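Local structure of glycosyl hydrolase family 62 protein (Coprinopsis cinerea, 5B6T) at residues V146-S151 / N273-P278; F87-Q92 / T169-F174; A196-R201 / H265-R270. The protein is an alpha-L-arabinofuranosidase of glycoside hydrolase family 62 that probably removes arabinofuranosyl side groups from arabinoxylan in plant hemicellulose. All blocks are in the same frame, centred on the assembly; numbering follows the deposited sequence.

Contact 1 (V146-S151 / N273-P278); sequences VICDSS and NDQTLP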
ATOM      1  N   VAL A 146      -6.870   5.469   2.454  1.00  6.23           N
ATOM      2  CA  VAL A 146      -7.976   6.375   2.141  1.00  6.36           C
ATOM      3  C   VAL A 146      -8.372   6.262   0.677  1.00  6.31           C
ATOM      4  O   VAL A 146      -7.528   6.223  -0.211  1.00  6.35           O
ATOM      5  CB  VAL A 146      -7.595   7.843   2.477  1.00  6.61           C
ATOM      6  CG1 VAL A 146      -8.630   8.822   1.913  1.00  6.71           C
ATOM      7  CG2 VAL A 146      -7.390   8.043   3.967  1.00  6.71           C
ATOM      8  N   ILE A 147      -9.682   6.248   0.441  1.00  6.26           N
ATOM      9  CA  ILE A 147     -10.258   6.462  -0.893  1.00  6.40           C
ATOM     10  C   ILE A 147     -11.554   7.245  -0.719  1.00  6.69           C
ATOM     11  O   ILE A 147     -12.362   6.947   0.168  1.00  6.95           O
ATOM     12  CB  ILE A 147     -10.447   5.147  -1.688  1.00  6.11           C
ATOM     13  CG1 ILE A 147     -11.125   5.413  -3.034  1.00  6.08           C
ATOM     14  CG2 ILE A 147     -11.207   4.074  -0.900  1.00  6.04           C
ATOM     15  CD1 ILE A 147     -11.116   4.244  -3.973  1.00  6.35           C
ATOM     16  N   CYS A 148     -11.754   8.237  -1.593  1.00  6.94           N
ATOM     17  CA  CYS A 148     -12.944   9.079  -1.575  1.00  7.85           C
ATOM     18  C   CYS A 148     -13.714   8.940  -2.881  1.00  8.69           C
ATOM     19  O   CYS A 148     -13.132   8.703  -3.933  1.00  8.13           O
ATOM     20  CB  CYS A 148     -12.555  10.545  -1.397  1.00  8.03           C
ATOM     21  SG  CYS A 148     -11.421  10.818  -0.014  1.00  8.82           S
ATOM     22  N   ASP A 149     -15.022   9.183  -2.823  1.00  9.81           N
ATOM     23  CA  ASP A 149     -15.793   9.355  -4.049  1.00 11.41           C
ATOM     24  C   ASP A 149     -16.294  10.809  -4.054  1.00 12.13           C
ATOM     25  O   ASP A 149     -15.727  11.635  -3.353  1.00 11.51           O
ATOM     26  CB  ASP A 149     -16.886   8.284  -4.158  1.00 12.46           C
ATOM     27  CG  ASP A 149     -18.033   8.472  -3.175  1.00 12.84           C
ATOM     28  OD1 ASP A 149     -18.053   9.396  -2.351  1.00 13.14           O
ATOM     29  OD2 ASP A 149     -18.962   7.640  -3.243  1.00 14.72           O
ATOM     30  N   SER A 150     -17.341  11.152  -4.801  1.00 14.13           N
ATOM     31  CA  SER A 150     -17.784  12.556  -4.844  1.00 16.43           C
ATOM     32  C   SER A 150     -18.408  13.093  -3.549  1.00 16.20           C
ATOM     33  O   SER A 150     -18.596  14.308  -3.392  1.00 17.90           O
ATOM     34  CB  SER A 150     -18.784  12.748  -5.999  1.00 17.74           C
ATOM     35  OG  SER A 150     -19.974  12.012  -5.759  1.00 21.17           O
ATOM     36  N   SER A 151     -18.757  12.219  -2.622  1.00 14.76           N
ATOM     37  CA  SER A 151     -19.376  12.720  -1.379  1.00 15.15           C
ATOM     38  C   SER A 151     -18.770  12.243  -0.077  1.00 13.71           C
ATOM     39  O   SER A 151     -18.870  12.963   0.926  1.00 13.98           O
ATOM     40  CB  SER A 151     -20.873  12.461  -1.379  1.00 17.33           C
ATOM     41  OG  SER A 151     -21.115  11.112  -1.155  1.00 20.79           O
ATOM     42  N   ASN A 273      -3.793  11.203  -9.489  1.00  8.42           N
ATOM     43  CA  ASN A 273      -3.180  11.319  -8.182  1.00  8.42           C
ATOM     44  C   ASN A 273      -4.074  11.842  -7.088  1.00  8.34           C
ATOM     45  O   ASN A 273      -3.596  11.983  -5.970  1.00  8.39           O
ATOM     46  CB  ASN A 273      -1.914  12.181  -8.285  1.00  8.67           C
ATOM     47  CG  ASN A 273      -0.887  11.545  -9.203  1.00  8.74           C
ATOM     48  OD1 ASN A 273      -0.864  10.323  -9.318  1.00  9.67           O
ATOM     49  ND2 ASN A 273      -0.072  12.355  -9.879  1.00  9.04           N
ATOM     50  N   ASP A 274      -5.342  12.091  -7.404  1.00  8.12           N
ATOM     51  CA  ASP A 274      -6.252  12.665  -6.437  1.00  8.42           C
ATOM     52  C   ASP A 274      -6.850  11.657  -5.473  1.00  8.44           C
ATOM     53  O   ASP A 274      -6.506  10.474  -5.480  1.00  8.10           O
ATOM     54  CB  ASP A 274      -7.292  13.592  -7.098  1.00  8.67           C
ATOM     55  CG  ASP A 274      -8.458  12.871  -7.726  1.00  9.89           C
ATOM     56  OD1 ASP A 274      -8.597  11.653  -7.566  1.00  9.61           O
ATOM     57  OD2 ASP A 274      -9.265  13.561  -8.415  1.00 11.97           O
ATOM     58  N   GLN A 275      -7.720  12.154  -4.604  1.00  7.98           N
ATOM     59  CA  GLN A 275      -8.286  11.363  -3.533  1.00  7.76           C
ATOM     60  C   GLN A 275      -9.237  10.269  -3.968  1.00  7.34           C
ATOM     61  O   GLN A 275      -9.727   9.517  -3.113  1.00  7.25           O
ATOM     62  CB  GLN A 275      -9.005  12.289  -2.533  1.00  7.70           C
ATOM     63  CG  GLN A 275     -10.285  12.933  -3.020  1.00  8.10           C
ATOM     64  CD  GLN A 275     -10.098  14.103  -3.980  1.00  9.00           C
ATOM     65  OE1 GLN A 275      -8.997  14.647  -4.159  1.00  8.65           O
ATOM     66  NE2 GLN A 275     -11.224  14.531  -4.593  1.00  9.71           N
ATOM     67  N   THR A 276      -9.535  10.191  -5.264  1.00  7.65           N
ATOM     68  CA  THR A 276     -10.399   9.102  -5.761  1.00  7.70           C
ATOM     69  C   THR A 276      -9.634   7.809  -6.027  1.00  7.66           C
ATOM     70  O   THR A 276     -10.252   6.772  -6.316  1.00  7.81           O
ATOM     71  CB  THR A 276     -11.191   9.494  -7.022  1.00  8.31           C
ATOM     72  OG1 THR A 276     -10.292   9.714  -8.114  1.00  8.59           O
ATOM     73  CG2 THR A 276     -12.015  10.760  -6.764  1.00  8.73           C
ATOM     74  N   LEU A 277      -8.305   7.847  -5.921  1.00  7.51           N
ATOM     75  CA  LEU A 277      -7.478   6.627  -6.115  1.00  7.28           C
ATOM     76  C   LEU A 277      -7.905   5.818  -7.366  1.00  7.44           C
ATOM     77  O   LEU A 277      -8.229   4.623  -7.301  1.00  7.76           O
ATOM     78  CB  LEU A 277      -7.479   5.743  -4.850  1.00  7.26           C
ATOM     79  CG  LEU A 277      -6.495   6.123  -3.731  1.00  7.15           C
ATOM     80  CD1 LEU A 277      -5.052   5.906  -4.199  1.00  7.55           C
ATOM     81  CD2 LEU A 277      -6.659   7.541  -3.203  1.00  7.03           C
ATOM     82  N   PRO A 278      -7.865   6.466  -8.538  1.00  7.60           N
ATOM     83  CA  PRO A 278      -8.257   5.781  -9.762  1.00  7.67           C
ATOM     84  C   PRO A 278      -7.144   4.972 -10.401  1.00  7.74           C
ATOM     85  O   PRO A 278      -5.954   5.354 -10.349  1.00  8.09           O
ATOM     86  CB  PRO A 278      -8.649   6.940 -10.679  1.00  7.82           C
ATOM     87  CG  PRO A 278      -7.755   8.051 -10.272  1.00  8.09           C
ATOM     88  CD  PRO A 278      -7.457   7.853  -8.807  1.00  8.09           C
TER
HETATM   89  O   HOH W   1     -12.965   6.710  -5.814  1.00  8.69           O
HETATM   90  O   HOH W   2     -13.851  13.276  -4.666  1.00 16.97           O
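Cys148 and Gln275 make the one direct hydrogen bond of a buried strand-to-loop contact, in which the end of strand 142-148 meets the turn Asp274-Leu277. Cys148 N gives its hydrogen to Gln275 O at 2.8 Å. Beside it, Thr276 CA approaches Cys148 O at 3.3 Å as a CA-H...O contact, and a water donates to both Cys148 O and Thr276 O. The turn is type I, with an Asx turn inside it: Asp274 OD1 takes Thr276 N from above the carboxylate plane and Thr276 OG1, 2.6 Å away, on its syn lone pair. In the five-bladed propeller, strand 142-148 is the edge strand of its blade; Gln275 touches Phe87 and Phe89 of strand 82-89 as well as Cys148, which places the turn between blades. Gln275 CG, between the backbone N and the carbonyl carbon (chi1 70°), lies 3.7 Å from Cys148 CB; the chain then bends, and OE1 accepts from Ala90 N. Cys148 SG is tied to Cys153. Ile147 sets CD1 4.0 Å from Leu277 CB and 3.6 Å from Thr276 O. An alanine at Ile147 would probably open a gap beside Leu277 CB. Leu277 CD2 touches Val146 O at 3.4 Å.

Contact 2 (F87-Q92 / T169-F174); sequences FYFAPQ and TSLSNF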
ATOM      1  N   PHE A  87      -1.440  10.859  -1.661  1.00  6.69           N
ATOM      2  CA  PHE A  87      -2.451  11.285  -2.647  1.00  6.93           C
ATOM      3  C   PHE A  87      -2.677  12.778  -2.499  1.00  7.18           C
ATOM      4  O   PHE A  87      -2.358  13.361  -1.460  1.00  7.73           O
ATOM      5  CB  PHE A  87      -3.812  10.542  -2.512  1.00  6.82           C
ATOM      6  CG  PHE A  87      -4.438  10.654  -1.154  1.00  7.02           C
ATOM      7  CD1 PHE A  87      -5.345  11.674  -0.871  1.00  7.54           C
ATOM      8  CD2 PHE A  87      -4.178   9.713  -0.159  1.00  7.11           C
ATOM      9  CE1 PHE A  87      -5.906  11.797   0.382  1.00  7.40           C
ATOM     10  CE2 PHE A  87      -4.747   9.848   1.105  1.00  7.31           C
ATOM     11  CZ  PHE A  87      -5.642  10.857   1.348  1.00  7.32           C
ATOM     12  N   TYR A  88      -3.246  13.382  -3.531  1.00  7.59           N
ATOM     13  CA  TYR A  88      -3.526  14.806  -3.529  1.00  8.33           C
ATOM     14  C   TYR A  88      -4.978  14.990  -3.199  1.00  8.18           C
ATOM     15  O   TYR A  88      -5.862  14.501  -3.939  1.00  7.76           O
ATOM     16  CB  TYR A  88      -3.220  15.384  -4.911  1.00  9.35           C
ATOM     17  CG  TYR A  88      -3.418  16.861  -5.060  1.00 10.35           C
ATOM     18  CD1 TYR A  88      -2.545  17.772  -4.462  1.00 11.05           C
ATOM     19  CD2 TYR A  88      -4.407  17.343  -5.872  1.00 11.60           C
ATOM     20  CE1 TYR A  88      -2.710  19.139  -4.624  1.00 11.97           C
ATOM     21  CE2 TYR A  88      -4.584  18.701  -6.044  1.00 12.32           C
ATOM     22  CZ  TYR A  88      -3.736  19.591  -5.420  1.00 11.89           C
ATOM     23  OH  TYR A  88      -3.889  20.957  -5.645  1.00 14.59           O
ATOM     24  N   PHE A  89      -5.256  15.682  -2.101  1.00  7.84           N
ATOM     25  CA  PHE A  89      -6.637  15.952  -1.702  1.00  7.95           C
ATOM     26  C   PHE A  89      -7.042  17.268  -2.335  1.00  8.49           C
ATOM     27  O   PHE A  89      -6.795  18.365  -1.800  1.00  8.53           O
ATOM     28  CB  PHE A  89      -6.814  15.987  -0.184  1.00  8.12           C
ATOM     29  CG  PHE A  89      -8.251  15.992   0.238  1.00  8.13           C
ATOM     30  CD1 PHE A  89      -9.009  14.845   0.127  1.00  8.03           C
ATOM     31  CD2 PHE A  89      -8.872  17.157   0.678  1.00  8.74           C
ATOM     32  CE1 PHE A  89     -10.338  14.834   0.464  1.00  7.86           C
ATOM     33  CE2 PHE A  89     -10.209  17.153   1.037  1.00  8.92           C
ATOM     34  CZ  PHE A  89     -10.945  16.006   0.925  1.00  8.57           C
ATOM     35  N   ALA A  90      -7.621  17.154  -3.520  1.00  8.86           N
ATOM     36  CA  ALA A  90      -7.820  18.315  -4.395  1.00  9.61           C
ATOM     37  C   ALA A  90      -8.634  19.442  -3.763  1.00 10.29           C
ATOM     38  O   ALA A  90      -8.279  20.617  -3.952  1.00 10.65           O
ATOM     39  CB  ALA A  90      -8.408  17.859  -5.715  1.00  9.61           C
ATOM     40  N   PRO A  91      -9.678  19.124  -2.983  1.00 10.09           N
ATOM     41  CA  PRO A  91     -10.465  20.249  -2.407  1.00 10.28           C
ATOM     42  C   PRO A  91      -9.659  21.193  -1.499  1.00 10.46           C
ATOM     43  O   PRO A  91      -9.995  22.370  -1.387  1.00 11.62           O
ATOM     44  CB  PRO A  91     -11.565  19.527  -1.632  1.00 10.37           C
ATOM     45  CG  PRO A  91     -11.754  18.242  -2.392  1.00 10.69           C
ATOM     46  CD  PRO A  91     -10.373  17.833  -2.797  1.00 10.56           C
ATOM     47  N   GLN A  92      -8.584  20.703  -0.906  1.00  9.65           N
ATOM     48  CA  GLN A  92      -7.719  21.505  -0.033  1.00  9.91           C
ATOM     49  C   GLN A  92      -6.423  21.927  -0.676  1.00  9.53           C
ATOM     50  O   GLN A  92      -5.629  22.625  -0.044  1.00  9.36           O
ATOM     51  CB  GLN A  92      -7.397  20.719   1.236  1.00  9.65           C
ATOM     52  CG  GLN A  92      -8.625  20.487   2.073  1.00  9.95           C
ATOM     53  CD  GLN A  92      -8.408  19.507   3.189  1.00 10.66           C
ATOM     54  OE1 GLN A  92      -7.276  19.147   3.486  1.00 10.75           O
ATOM     55  NE2 GLN A  92      -9.478  19.108   3.828  1.00 11.28           N
ATOM     56  N   THR A 169     -16.221   9.481   6.426  1.00  8.99           N
ATOM     57  CA  THR A 169     -16.537  10.850   6.768  1.00  9.03           C
ATOM     58  C   THR A 169     -16.932  11.592   5.492  1.00  9.87           C
ATOM     59  O   THR A 169     -16.785  11.050   4.415  1.00  9.44           O
ATOM     60  CB  THR A 169     -15.351  11.566   7.480  1.00  9.21           C
ATOM     61  OG1 THR A 169     -15.792  12.789   8.077  1.00  9.94           O
ATOM     62  CG2 THR A 169     -14.221  11.878   6.540  1.00  9.39           C
ATOM     63  N   SER A 170     -17.483  12.798   5.599  1.00 10.18           N
ATOM     64  CA  SER A 170     -17.783  13.559   4.390  1.00 10.81           C
ATOM     65  C   SER A 170     -16.529  14.089   3.716  1.00 11.32           C
ATOM     66  O   SER A 170     -15.515  14.376   4.363  1.00 11.03           O
ATOM     67  CB  SER A 170     -18.736  14.725   4.664  1.00 11.42           C
ATOM     68  OG  SER A 170     -18.081  15.642   5.499  1.00 12.68           O
ATOM     69  N   LEU A 171     -16.615  14.274   2.402  1.00 12.44           N
ATOM     70  CA  LEU A 171     -15.546  14.935   1.669  1.00 13.23           C
ATOM     71  C   LEU A 171     -15.194  16.314   2.253  1.00 14.59           C
ATOM     72  O   LEU A 171     -14.023  16.668   2.316  1.00 15.05           O
ATOM     73  CB  LEU A 171     -15.913  15.022   0.175  1.00 13.79           C
ATOM     74  CG  LEU A 171     -14.861  15.445  -0.843  1.00 14.33           C
ATOM     75  CD1 LEU A 171     -13.801  14.386  -0.991  1.00 13.60           C
ATOM     76  CD2 LEU A 171     -15.545  15.666  -2.178  1.00 14.72           C
ATOM     77  N   SER A 172     -16.192  17.109   2.670  1.00 15.58           N
ATOM     78  CA  SER A 172     -15.917  18.450   3.206  1.00 17.23           C
ATOM     79  C   SER A 172     -15.257  18.400   4.575  1.00 16.08           C
ATOM     80  O   SER A 172     -14.458  19.271   4.888  1.00 18.36           O
ATOM     81  CB  SER A 172     -17.193  19.326   3.278  1.00 19.38           C
ATOM     82  OG  SER A 172     -18.214  18.661   3.989  1.00 23.77           O
ATOM     83  N   ASN A 173     -15.543  17.384   5.391  1.00 14.97           N
ATOM     84  CA  ASN A 173     -14.965  17.335   6.744  1.00 13.88           C
ATOM     85  C   ASN A 173     -13.580  16.671   6.845  1.00 11.63           C
ATOM     86  O   ASN A 173     -12.868  16.905   7.819  1.00 11.15           O
ATOM     87  CB  ASN A 173     -15.885  16.611   7.715  1.00 16.26           C
ATOM     88  CG  ASN A 173     -17.079  17.452   8.128  1.00 20.47           C
ATOM     89  OD1 ASN A 173     -17.043  18.683   8.074  1.00 24.69           O
ATOM     90  ND2 ASN A 173     -18.140  16.790   8.544  1.00 23.18           N
ATOM     91  N   PHE A 174     -13.250  15.849   5.837  1.00 10.59           N
ATOM     92  CA  PHE A 174     -11.949  15.169   5.771  1.00  9.55           C
ATOM     93  C   PHE A 174     -10.848  16.186   6.115  1.00  9.80           C
ATOM     94  O   PHE A 174     -10.846  17.296   5.585  1.00 10.36           O
ATOM     95  CB  PHE A 174     -11.720  14.534   4.404  1.00  9.50           C
ATOM     96  CG  PHE A 174     -10.411  13.796   4.296  1.00  8.58           C
ATOM     97  CD1 PHE A 174     -10.320  12.471   4.680  1.00  8.05           C
ATOM     98  CD2 PHE A 174      -9.272  14.440   3.836  1.00  8.36           C
ATOM     99  CE1 PHE A 174      -9.090  11.799   4.605  1.00  8.03           C
ATOM    100  CE2 PHE A 174      -8.045  13.773   3.773  1.00  8.38           C
ATOM    101  CZ  PHE A 174      -7.962  12.453   4.165  1.00  8.14           C
TER
HETATM  102  O   HOH W   3     -12.188  19.860   2.800  1.00 26.66           O
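Gln92 NE2 has two acceptors, Phe174 O at 2.9 Å and a water at 3.0 Å that donates in turn to Ser172 O. The direct bond is bent, 131° at the hydrogen; Phe174 O lies close to the Gln92 amide plane, while NE2 stands 30° off the plane of the Phe174 carbonyl. The other end of the amide, OE1, is bound by Tyr96 OH, so both ends of the flat group are fixed and its rotation is set.

Beneath this polar rim the aromatic rings meet. Phe174 CD2 sits over the centre of one face of the Phe89 ring, 3.6 Å from Phe89 CE1, with the two planes inclined at 31°. Pro91 CD covers the opposite face toward its rim. Leu171 O comes in at the edge of the same ring, 3.4 Å from Phe89 CZ, and Leu171 CD1 rests 3.8 Å from Phe89 CE1. Farther out the Phe174 ring meets Phe87 tip to tip, CZ to CZ at 4.0 Å. Behind them Val146 touches Phe87 and Phe174, and Cys153 touches Phe89, Leu171 and Phe174. Strand 82-89 and strand 163-170 belong to neighbouring four-stranded antiparallel sheets, and this apolar seam between them is the blade-to-blade packing of a five-bladed beta-propeller.

Contact 3 (A196-R201 / H265-R270); sequences AANVYR and HGELIR. With CA (calcium ion), chain D.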
ATOM      1  N   ALA A 196      -2.424  -5.144   4.387  1.00  7.34           N
ATOM      2  CA  ALA A 196      -2.009  -4.461   3.158  1.00  6.91           C
ATOM      3  C   ALA A 196      -3.116  -4.408   2.114  1.00  6.82           C
ATOM      4  O   ALA A 196      -2.924  -4.779   0.953  1.00  6.42           O
ATOM      5  CB  ALA A 196      -0.755  -5.103   2.588  1.00  6.98           C
ATOM      6  N   ALA A 197      -4.218  -3.786   2.494  1.00  6.49           N
ATOM      7  CA  ALA A 197      -5.278  -3.475   1.533  1.00  6.69           C
ATOM      8  C   ALA A 197      -4.859  -2.381   0.521  1.00  6.64           C
ATOM      9  O   ALA A 197      -4.102  -1.482   0.834  1.00  6.87           O
ATOM     10  CB  ALA A 197      -6.547  -3.045   2.248  1.00  7.12           C
ATOM     11  N   ASN A 198      -5.364  -2.525  -0.705  1.00  6.45           N
ATOM     12  CA  ASN A 198      -5.482  -1.419  -1.659  1.00  6.43           C
ATOM     13  C   ASN A 198      -6.920  -1.356  -2.126  1.00  6.44           C
ATOM     14  O   ASN A 198      -7.570  -2.393  -2.327  1.00  6.67           O
ATOM     15  CB  ASN A 198      -4.630  -1.592  -2.934  1.00  6.46           C
ATOM     16  CG  ASN A 198      -3.158  -1.858  -2.678  1.00  6.71           C
ATOM     17  OD1 ASN A 198      -2.686  -2.964  -2.950  1.00  7.04           O
ATOM     18  ND2 ASN A 198      -2.415  -0.845  -2.261  1.00  6.53           N
ATOM     19  N   VAL A 199      -7.426  -0.141  -2.274  1.00  6.39           N
ATOM     20  CA  VAL A 199      -8.769   0.084  -2.793  1.00  6.81           C
ATOM     21  C   VAL A 199      -8.729   1.195  -3.849  1.00  6.95           C
ATOM     22  O   VAL A 199      -8.258   2.283  -3.589  1.00  7.39           O
ATOM     23  CB  VAL A 199      -9.792   0.411  -1.695  1.00  6.98           C
ATOM     24  CG1 VAL A 199     -11.206   0.347  -2.272  1.00  7.44           C
ATOM     25  CG2 VAL A 199      -9.627  -0.553  -0.545  1.00  7.16           C
ATOM     26  N   TYR A 200      -9.209   0.859  -5.064  1.00  6.99           N
ATOM     27  CA  TYR A 200      -9.147   1.770  -6.208  1.00  7.32           C
ATOM     28  C   TYR A 200     -10.472   1.898  -6.940  1.00  7.66           C
ATOM     29  O   TYR A 200     -11.250   0.944  -6.969  1.00  7.51           O
ATOM     30  CB  TYR A 200      -8.149   1.263  -7.217  1.00  7.08           C
ATOM     31  CG  TYR A 200      -6.726   1.161  -6.718  1.00  6.83           C
ATOM     32  CD1 TYR A 200      -5.957   2.294  -6.525  1.00  6.50           C
ATOM     33  CD2 TYR A 200      -6.156  -0.072  -6.456  1.00  6.57           C
ATOM     34  CE1 TYR A 200      -4.642   2.211  -6.099  1.00  6.29           C
ATOM     35  CE2 TYR A 200      -4.842  -0.177  -6.053  1.00  6.41           C
ATOM     36  CZ  TYR A 200      -4.086   0.985  -5.849  1.00  6.45           C
ATOM     37  OH  TYR A 200      -2.771   0.863  -5.436  1.00  6.37           O
ATOM     38  N   ARG A 201     -10.712   3.080  -7.513  1.00  8.17           N
ATOM     39  CA  ARG A 201     -11.786   3.253  -8.511  1.00  9.32           C
ATOM     40  C   ARG A 201     -11.276   2.742  -9.842  1.00  9.44           C
ATOM     41  O   ARG A 201     -10.162   3.072 -10.264  1.00  9.18           O
ATOM     42  CB  ARG A 201     -12.169   4.715  -8.627  1.00 10.37           C
ATOM     43  CG  ARG A 201     -13.117   5.049  -9.768  1.00 12.16           C
ATOM     44  CD  ARG A 201     -14.458   4.345  -9.632  1.00 14.54           C
ATOM     45  NE  ARG A 201     -15.275   4.550 -10.825  1.00 17.46           N
ATOM     46  CZ  ARG A 201     -15.915   5.683 -11.119  1.00 19.71           C
ATOM     47  NH1 ARG A 201     -15.856   6.735 -10.310  1.00 20.17           N
ATOM     48  NH2 ARG A 201     -16.624   5.765 -12.252  1.00 20.84           N
ATOM     49  N   HIS A 265       3.066  -6.515   0.110  1.00  6.79           N
ATOM     50  CA  HIS A 265       2.650  -5.118   0.251  1.00  6.50           C
ATOM     51  C   HIS A 265       3.088  -4.178  -0.839  1.00  6.47           C
ATOM     52  O   HIS A 265       4.240  -3.791  -0.891  1.00  7.40           O
ATOM     53  CB  HIS A 265       3.106  -4.584   1.606  1.00  6.28           C
ATOM     54  CG  HIS A 265       2.387  -3.346   2.013  1.00  6.34           C
ATOM     55  ND1 HIS A 265       1.975  -3.096   3.306  1.00  6.73           N
ATOM     56  CD2 HIS A 265       1.944  -2.309   1.267  1.00  6.57           C
ATOM     57  CE1 HIS A 265       1.335  -1.942   3.337  1.00  6.56           C
ATOM     58  NE2 HIS A 265       1.312  -1.437   2.118  1.00  6.69           N
ATOM     59  N   GLY A 266       2.155  -3.853  -1.728  1.00  6.45           N
ATOM     60  CA  GLY A 266       2.437  -3.019  -2.873  1.00  6.55           C
ATOM     61  C   GLY A 266       1.361  -1.995  -3.201  1.00  6.44           C
ATOM     62  O   GLY A 266       0.467  -1.691  -2.391  1.00  7.04           O
ATOM     63  N   GLU A 267       1.457  -1.441  -4.419  1.00  6.38           N
ATOM     64  CA  GLU A 267       0.493  -0.461  -4.943  1.00  6.14           C
ATOM     65  C   GLU A 267       0.496  -0.524  -6.446  1.00  6.43           C
ATOM     66  O   GLU A 267       1.573  -0.713  -7.067  1.00  6.28           O
ATOM     67  CB  GLU A 267       0.816   0.982  -4.514  1.00  6.08           C
ATOM     68  CG  GLU A 267      -0.068   1.505  -3.366  1.00  5.98           C
ATOM     69  CD  GLU A 267       0.102   2.969  -3.065  1.00  6.04           C
ATOM     70  OE1 GLU A 267       0.324   3.746  -4.015  1.00  5.74           O
ATOM     71  OE2 GLU A 267       0.038   3.351  -1.863  1.00  5.99           O
ATOM     72  N   LEU A 268      -0.689  -0.315  -7.032  1.00  6.37           N
ATOM     73  CA  LEU A 268      -0.814  -0.212  -8.477  1.00  6.72           C
ATOM     74  C   LEU A 268      -0.424   1.189  -8.947  1.00  6.70           C
ATOM     75  O   LEU A 268      -0.644   2.200  -8.257  1.00  6.68           O
ATOM     76  CB  LEU A 268      -2.246  -0.495  -8.969  1.00  6.93           C
ATOM     77  CG  LEU A 268      -2.726  -1.960  -9.015  1.00  7.22           C
ATOM     78  CD1 LEU A 268      -4.232  -2.002  -9.297  1.00  7.57           C
ATOM     79  CD2 LEU A 268      -1.988  -2.756 -10.091  1.00  7.34           C
ATOM     80  N   ILE A 269       0.145   1.259 -10.133  1.00  6.80           N
ATOM     81  CA  ILE A 269       0.333   2.560 -10.772  1.00  7.59           C
ATOM     82  C   ILE A 269      -1.048   3.124 -11.129  1.00  7.72           C
ATOM     83  O   ILE A 269      -1.885   2.430 -11.751  1.00  8.03           O
ATOM     84  CB  ILE A 269       1.232   2.458 -12.019  1.00  8.44           C
ATOM     85  CG1 ILE A 269       2.665   1.979 -11.704  1.00  9.56           C
ATOM     86  CG2 ILE A 269       1.276   3.775 -12.754  1.00  8.37           C
ATOM     87  CD1 ILE A 269       3.306   2.468 -10.446  1.00 10.77           C
ATOM     88  N   ARG A 270      -1.314   4.360 -10.710  1.00  7.80           N
ATOM     89  CA  ARG A 270      -2.635   4.962 -10.838  1.00  8.13           C
ATOM     90  C   ARG A 270      -2.811   5.726 -12.144  1.00  8.70           C
ATOM     91  O   ARG A 270      -1.850   6.022 -12.812  1.00 10.21           O
ATOM     92  CB  ARG A 270      -2.866   5.918  -9.660  1.00  7.84           C
ATOM     93  CG  ARG A 270      -2.560   5.327  -8.293  1.00  7.87           C
ATOM     94  CD  ARG A 270      -2.820   6.346  -7.204  1.00  7.60           C
ATOM     95  NE  ARG A 270      -2.125   5.946  -6.000  1.00  7.37           N
ATOM     96  CZ  ARG A 270      -1.826   6.770  -5.013  1.00  7.28           C
ATOM     97  NH1 ARG A 270      -2.262   8.012  -5.020  1.00  6.99           N
ATOM     98  NH2 ARG A 270      -1.093   6.323  -4.011  1.00  7.19           N
TER
HETATM   99 CA    CA D 501       0.362   0.360   1.412  1.00  9.58          CA
HETATM  100  O   HOH W   4      -0.932  -3.485  -0.489  1.00  7.02           O
HETATM  101  O   HOH W   5      -1.161  -0.885   0.566  1.00  7.14           O
HETATM  102  O   HOH W   6      -1.399   3.128  -5.918  1.00  6.73           O
HETATM  103  O   HOH W   7      -0.389   2.169   0.707  1.00  6.38           O
HETATM  104  O   HOH W   8      -0.740   0.588   3.139  1.00  7.49           O
HETATM  105  O   HOH W   9       1.331   0.088  -0.422  1.00  6.35           O
HETATM  106  O   HOH W  10       2.031   1.511   2.191  1.00  6.30           O
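The calcium site on the propeller axis is where this contact begins, with Ala196 and His265 meeting beside the metal. His265 NE2 binds the calcium at 2.2 Å, and five waters complete an octahedron around it. Ala196 CB lies over one face of the imidazole, 3.5 Å from His265 ND1 and offset toward the rim, a CH-pi contact that backs the ring; His265 N is held by Glu213.

The strands 196-201 and 266-268 run nearly parallel, 10° apart with their axes 7.9 Å from each other, and side chains rather than paired backbones bridge them. Asn198 ND2 donates to Gly266 O at 3.0 Å, almost in its own amide plane, while OD1 accepts from Tyr286 OH. Tyr200 OH accepts from Leu268 N at 2.9 Å, and Tyr200 CE2 packs against Leu268 CD1.

That hydroxyl also donates to a water with four partners: the water accepts from Tyr200 OH and Arg270 NE and donates to Glu267 OE1, 2.6 Å from it, and to Leu268 O. Arg270 NH2 forms a salt bridge with Glu267 OE1 at 2.9 Å, and Arg270 NH1 bonds Val86 O; Ser30 and Val31 bind the same carboxylate. Glu267 OE2 lies 2.9 Å from a calcium-bound water, a second-shell role. A glycerol near His265 may mark a pocket. An axial metal site with an imidazole and waters as ligands, at the centre of a five-bladed propeller, is the arrangement found in family 62 enzymes.

How the contacts relate
Contacts 1 and 2 lie 8 Å apart by their centres, contacts 1 and 3 12 Å, and contacts 2 and 3 19 Å. From the centre of the chain they step outward in the order 3, 1, 2, at about 5, 15 and 19 Å. Contacts 1 and 2 share the sheet that carries strands 142-148 and 163-170, and they cross along the chain: 87-92, 146-151, 169-174, then 273-278. Contact 3 is nested inside the loop that contact 1 closes. Asn273 O probably bonds Tyr88 N, joining contacts 1 and 2, and Leu277 O probably bonds Arg201 N, joining 1 and 3. Loop 273-278 thus ties together three blades, those of strands 82-89, 142-148 and 195-202.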